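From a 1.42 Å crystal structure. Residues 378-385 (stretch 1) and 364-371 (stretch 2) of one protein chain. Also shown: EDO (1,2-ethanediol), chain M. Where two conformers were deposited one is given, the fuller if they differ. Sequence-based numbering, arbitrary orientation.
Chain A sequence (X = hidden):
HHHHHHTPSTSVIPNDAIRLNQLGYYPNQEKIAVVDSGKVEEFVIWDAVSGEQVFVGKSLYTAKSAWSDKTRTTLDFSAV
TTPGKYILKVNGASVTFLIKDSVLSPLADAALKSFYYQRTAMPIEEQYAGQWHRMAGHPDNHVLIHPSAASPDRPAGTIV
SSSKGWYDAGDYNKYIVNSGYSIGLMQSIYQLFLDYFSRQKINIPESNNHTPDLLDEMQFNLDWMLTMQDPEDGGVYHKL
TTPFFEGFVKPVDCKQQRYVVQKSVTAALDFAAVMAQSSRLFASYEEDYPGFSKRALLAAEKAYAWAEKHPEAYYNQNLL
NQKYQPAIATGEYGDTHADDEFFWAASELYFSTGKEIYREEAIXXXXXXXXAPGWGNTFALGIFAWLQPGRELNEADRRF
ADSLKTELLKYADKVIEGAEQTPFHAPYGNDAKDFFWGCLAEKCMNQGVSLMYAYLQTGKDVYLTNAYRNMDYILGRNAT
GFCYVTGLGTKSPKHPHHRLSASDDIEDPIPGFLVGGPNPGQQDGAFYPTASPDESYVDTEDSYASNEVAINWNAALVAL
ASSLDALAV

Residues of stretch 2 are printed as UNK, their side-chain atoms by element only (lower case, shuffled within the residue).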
ATOM      1  N   THR A 378     -12.575  -4.862  -0.634  1.00 15.93           N
ATOM      2  CA  THR A 378     -12.379  -3.898  -1.706  1.00 15.38           C
ATOM      3  C   THR A 378     -13.547  -2.917  -1.826  1.00 15.36           C
ATOM      4  O   THR A 378     -13.639  -2.184  -2.812  1.00 16.13           O
ATOM      5  CB  THR A 378     -12.149  -4.599  -3.046  1.00 18.08           C
ATOM      6  OG1 THR A 378     -13.281  -5.417  -3.386  1.00 18.33           O
ATOM      7  CG2 THR A 378     -10.927  -5.491  -2.974  1.00 17.43           C
ATOM      8  N   PHE A 379     -14.439  -2.875  -0.840  1.00 16.41           N
ATOM      9  CA  PHE A 379     -15.551  -1.905  -0.907  1.00 17.40           C
ATOM     10  C   PHE A 379     -15.026  -0.501  -1.138  1.00 15.02           C
ATOM     11  O   PHE A 379     -15.555   0.239  -1.969  1.00 17.34           O
ATOM     12  CB  PHE A 379     -16.391  -1.914   0.373  1.00 17.31           C
ATOM     13  CG  PHE A 379     -17.502  -2.957   0.403  1.00 17.29           C
ATOM     14  CD1 PHE A 379     -18.359  -3.143  -0.672  1.00 20.04           C
ATOM     15  CD2 PHE A 379     -17.719  -3.699   1.550  1.00 19.51           C
ATOM     16  CE1 PHE A 379     -19.387  -4.065  -0.605  1.00 18.63           C
ATOM     17  CE2 PHE A 379     -18.734  -4.635   1.600  1.00 20.88           C
ATOM     18  CZ  PHE A 379     -19.568  -4.802   0.516  1.00 20.32           C
ATOM     19  N   ALA A 380     -13.996  -0.123  -0.399  1.00 14.18           N
ATOM     20  CA  ALA A 380     -13.492   1.234  -0.503  1.00 16.05           C
ATOM     21  C   ALA A 380     -13.026   1.591  -1.907  1.00 14.83           C
ATOM     22  O   ALA A 380     -13.130   2.738  -2.322  1.00 13.66           O
ATOM     23  CB  ALA A 380     -12.356   1.449   0.513  1.00 14.69           C
ATOM     24  N   LEU A 381     -12.497   0.631  -2.642  1.00 14.47           N
ATOM     25  CA  LEU A 381     -11.999   0.932  -3.964  1.00 14.20           C
ATOM     26  C   LEU A 381     -13.172   1.256  -4.883  1.00 14.63           C
ATOM     27  O   LEU A 381     -13.068   2.098  -5.754  1.00 14.57           O
ATOM     28  CB  LEU A 381     -11.170  -0.220  -4.530  1.00 14.44           C
ATOM     29  CG  LEU A 381      -9.902  -0.581  -3.752  1.00 12.29           C
ATOM     30  CD1 LEU A 381      -9.134  -1.637  -4.539  1.00 13.37           C
ATOM     31  CD2 LEU A 381      -9.055   0.626  -3.430  1.00 14.21           C
ATOM     32  N   GLY A 382     -14.282   0.580  -4.647  1.00 13.75           N
ATOM     33  CA  GLY A 382     -15.485   0.901  -5.395  1.00 13.16           C
ATOM     34  C   GLY A 382     -16.014   2.266  -5.009  1.00 14.11           C
ATOM     35  O   GLY A 382     -16.459   3.056  -5.865  1.00 14.33           O
ATOM     36  N   ILE A 383     -15.994   2.556  -3.708  1.00 13.96           N
ATOM     37  CA  ILE A 383     -16.458   3.837  -3.193  1.00 14.72           C
ATOM     38  C   ILE A 383     -15.619   4.970  -3.794  1.00 15.12           C
ATOM     39  O   ILE A 383     -16.165   6.002  -4.248  1.00 13.99           O
ATOM     40  CB  ILE A 383     -16.422   3.869  -1.652  1.00 14.61           C
ATOM     41  CG1 ILE A 383     -17.510   2.949  -1.103  1.00 16.10           C
ATOM     42  CG2 ILE A 383     -16.595   5.270  -1.125  1.00 16.56           C
ATOM     43  CD1 ILE A 383     -17.473   2.731   0.380  1.00 20.42           C
ATOM     44  N   PHE A 384     -14.296   4.795  -3.833  1.00 14.33           N
ATOM     45  CA  PHE A 384     -13.454   5.851  -4.362  1.00 13.64           C
ATOM     46  C   PHE A 384     -13.828   6.167  -5.817  1.00 14.82           C
ATOM     47  O   PHE A 384     -13.813   7.331  -6.236  1.00 14.38           O
ATOM     48  CB  PHE A 384     -11.950   5.494  -4.297  1.00 13.37           C
ATOM     49  CG  PHE A 384     -11.381   5.252  -2.906  1.00 14.95           C
ATOM     50  CD1 PHE A 384     -11.951   5.758  -1.756  1.00 14.53           C
ATOM     51  CD2 PHE A 384     -10.252   4.452  -2.782  1.00 14.15           C
ATOM     52  CE1 PHE A 384     -11.376   5.485  -0.519  1.00 14.66           C
ATOM     53  CE2 PHE A 384      -9.676   4.202  -1.557  1.00 14.34           C
ATOM     54  CZ  PHE A 384     -10.241   4.715  -0.433  1.00 14.17           C
ATOM     55  N   ALA A 385     -14.170   5.123  -6.570  1.00 13.92           N
ATOM     56  CA  ALA A 385     -14.561   5.291  -7.966  1.00 13.84           C
ATOM     57  C   ALA A 385     -15.844   6.125  -8.082  1.00 14.60           C
ATOM     58  O   ALA A 385     -15.900   7.078  -8.843  1.00 17.53           O
ATOM     59  CB  ALA A 385     -14.734   3.945  -8.611  1.00 16.47           C
ATOM     60  N   UNK A 364     -26.820  -3.409  -6.116  1.00 23.67           N
ATOM     61  CA  UNK A 364     -27.238  -4.591  -5.362  1.00 27.26           C
ATOM     62  C   UNK A 364     -26.224  -4.943  -4.279  1.00 31.45           C
ATOM     63  O   UNK A 364     -26.599  -5.350  -3.185  1.00 27.00           O
ATOM     64  c   UNK A 364     -27.424  -5.799  -6.281  1.00 32.08           C
ATOM     65  c   UNK A 364     -28.966  -7.176  -7.725  1.00 46.20           C
ATOM     66  c   UNK A 364     -30.254  -7.185  -8.536  1.00 57.03           C
ATOM     67  c   UNK A 364     -28.711  -5.803  -7.098  1.00 45.22           C
ATOM     68  n   UNK A 364     -30.677  -8.558  -8.930  1.00 69.17           N
ATOM     69  N   UNK A 365     -24.943  -4.775  -4.592  1.00 22.78           N
ATOM     70  CA  UNK A 365     -23.872  -5.194  -3.684  1.00 22.69           C
ATOM     71  C   UNK A 365     -23.297  -4.033  -2.877  1.00 24.88           C
ATOM     72  O   UNK A 365     -22.208  -4.150  -2.321  1.00 23.85           O
ATOM     73  c   UNK A 365     -22.755  -5.855  -4.487  1.00 23.29           C
ATOM     74  c   UNK A 365     -23.192  -7.097  -5.241  1.00 26.10           C
ATOM     75  n   UNK A 365     -23.485  -9.833  -6.206  1.00 44.58           N
ATOM     76  c   UNK A 365     -23.346  -8.277  -4.289  1.00 27.76           C
ATOM     77  c   UNK A 365     -24.086  -9.444  -4.919  1.00 36.47           C
ATOM     78  N   UNK A 366     -24.003  -2.912  -2.798  1.00 22.50           N
ATOM     79  CA  UNK A 366     -23.425  -1.726  -2.173  1.00 22.69           C
ATOM     80  C   UNK A 366     -23.134  -1.926  -0.692  1.00 21.25           C
ATOM     81  O   UNK A 366     -23.927  -2.521   0.039  1.00 25.07           O
ATOM     82  c   UNK A 366     -24.328  -0.521  -2.357  1.00 24.31           C
ATOM     83  N   UNK A 367     -21.995  -1.395  -0.232  1.00 22.80           N
ATOM     84  CA  UNK A 367     -21.726  -1.417   1.207  1.00 25.39           C
ATOM     85  C   UNK A 367     -22.665  -0.507   1.985  1.00 29.10           C
ATOM     86  O   UNK A 367     -23.103   0.513   1.461  1.00 29.39           O
ATOM     87  c   UNK A 367     -20.165   0.002   0.126  1.00 21.64           C
ATOM     88  c   UNK A 367     -21.000  -0.606  -0.974  1.00 22.53           C
ATOM     89  c   UNK A 367     -20.298  -0.881   1.308  1.00 21.25           C
ATOM     90  N   UNK A 368     -22.970  -0.891   3.218  1.00 26.14           N
ATOM     91  CA  UNK A 368     -23.851  -0.102   4.070  0.58 33.37           C
ATOM     92  C   UNK A 368     -23.036   0.894   4.902  1.00 30.62           C
ATOM     93  O   UNK A 368     -23.550   1.927   5.335  1.00 32.34           O
ATOM     94  c   UNK A 368     -24.695  -1.016   4.973  0.58 34.56           C
ATOM     95  o   UNK A 368     -27.177  -0.168   3.593  0.58 37.29           O
ATOM     96  c   UNK A 368     -26.591  -1.205   3.255  0.58 37.72           C
ATOM     97  n   UNK A 368     -26.723  -1.740   2.043  0.58 40.29           N
ATOM     98  c   UNK A 368     -25.665  -1.943   4.217  0.58 34.37           C
ATOM     99  N   UNK A 369     -21.752   0.593   5.093  1.00 26.83           N
ATOM    100  CA  UNK A 369     -20.849   1.401   5.910  1.00 31.30           C
ATOM    101  C   UNK A 369     -19.509   1.558   5.159  1.00 22.69           C
ATOM    102  O   UNK A 369     -19.222   0.768   4.258  1.00 24.90           O
ATOM    103  c   UNK A 369     -19.850  -0.593   7.056  1.00 27.63           C
ATOM    104  c   UNK A 369     -19.974   1.598   8.279  1.00 36.82           C
ATOM    105  c   UNK A 369     -20.645   0.689   7.253  1.00 26.36           C
ATOM    106  c   UNK A 369     -19.836   0.952   9.661  1.00 40.24           C
ATOM    107  N   UNK A 370     -18.722   2.583   5.490  1.00 22.31           N
ATOM    108  CA  UNK A 370     -17.375   2.713   4.933  1.00 20.39           C
ATOM    109  C   UNK A 370     -16.372   1.961   5.824  1.00 20.53           C
ATOM    110  O   UNK A 370     -16.409   2.092   7.046  1.00 21.39           O
ATOM    111  c   UNK A 370     -14.431   4.263   5.083  1.00 16.42           C
ATOM    112  c   UNK A 370     -13.161   4.329   4.559  1.00 16.93           C
ATOM    113  c   UNK A 370     -14.069   4.435   2.347  1.00 16.60           C
ATOM    114  c   UNK A 370     -12.976   4.405   3.200  1.00 17.32           C
ATOM    115  o   UNK A 370     -11.715   4.482   2.642  1.00 15.62           O
ATOM    116  c   UNK A 370     -15.347   4.371   2.874  1.00 16.30           C
ATOM    117  c   UNK A 370     -16.936   4.173   4.816  1.00 20.22           C
ATOM    118  c   UNK A 370     -15.551   4.289   4.248  1.00 15.86           C
ATOM    119  N   UNK A 371     -15.499   1.172   5.199  1.00 17.35           N
ATOM    120  CA  UNK A 371     -14.364   0.544   5.885  1.00 18.04           C
ATOM    121  C   UNK A 371     -13.150   0.805   5.020  1.00 19.42           C
ATOM    122  O   UNK A 371     -13.267   0.911   3.811  1.00 17.80           O
ATOM    123  c   UNK A 371     -14.545  -0.967   6.037  1.00 21.07           C
ATOM    124  c   UNK A 371     -15.697  -1.277   6.977  1.00 23.05           C
ATOM    125  o   UNK A 371     -14.815  -1.543   4.761  1.00 21.81           O
TER
HETATM  126  C1  EDO M 612     -25.412   3.326   0.274  1.00 37.12           C
HETATM  127  O1  EDO M 612     -25.418   1.893   0.303  1.00 40.41           O
HETATM  128  C2  EDO M 612     -25.109   3.864   1.668  1.00 40.37           C
HETATM  129  O2  EDO M 612     -23.949   3.202   2.194  1.00 49.82           O
HETATM  130  O   HOH W   1     -13.102  -1.513   2.032  1.00 17.78           O

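Position 364 carries four carbons in a row ending in a nitrogen, an unbranched chain in which chi2 to chi4 are all t. Its side chain is out of reach of stretch 1, its CB being 10.0 Å from CE1 of F379, and it is exposed, so a charged amine can stay in solvent. This is K364.

Position 365 has the same composition, four carbons and a terminal nitrogen, but a bent chain whose end leads away from stretch 1. The residue is the first after a helix to leave helical phi/psi. What reaches the partner is its backbone: the carbonyl O at 365 lies 3.3 Å from CE1 of F379, at the ring edge, where the aromatic hydrogens carry slight positive charge. The residue is K365, whose long chain lets the amine extend away from the apolar contact.

At position 366 a single carbon points away from stretch 1; this is A366, small and making little contact.

Position 367 has three carbons closing a ring onto the backbone nitrogen. Its CB lies over one face of F379, 3.6 Å from the ring centroid and 13° off the normal, a CH-pi contact, and another ring carbon meets I383 CD1. This is P367, whose compact apolar ring suits an aromatic face; its CG is the atom 3.8 Å from I383 CD1. P367 O accepts hydrogen bonds from both ethanediol hydroxyls, O1 and O2, each at 2.9 Å.

Position 368 shows three carbons, the third bearing one oxygen and one nitrogen: an amide, Q368. It points away from stretch 1, and its polar end suits an exposed site.

Position 369 has four carbons, forked at the first, one arm two carbons long, with CB directed away. This is I369, exposed and touching a crystal neighbour; this interface does not explain its apolar chain.

Position 370 has one carbon, then a six-carbon ring bearing an oxygen. CB points sideways, but the end comes nearer the helix: ring carbons meet I383 CD1 and A380 CB, and the oxygen meets F384 CE1 at that ring's edge. This is Y370: CD1 lies 3.7 Å from I383 CD1, CE1 3.9 Å from A380 CB, and OH 3.3 Å from F384 CE1. The hydroxyl, hydrogen-bonded elsewhere in the structure, is satisfied despite burial.

Position 371 has one carbon carrying an oxygen and a carbon; its backbone O lies 3.5 Å from A380 CB. This is T371, small and polar, suiting a partly exposed margin, with OG1 hydrogen-bonded just beyond the stretch.

No direct hydrogen bond joins the stretches. P367 and Y370 pack against F379, A380, I383 and F384, while water 1, whose O accepts from A380 N at 2.9 Å, also lies 3.0 Å from T371 O, placed to donate to it, though it has more acceptors in reach than protons.

Stretch 2 (364-371) KKAPQIYT
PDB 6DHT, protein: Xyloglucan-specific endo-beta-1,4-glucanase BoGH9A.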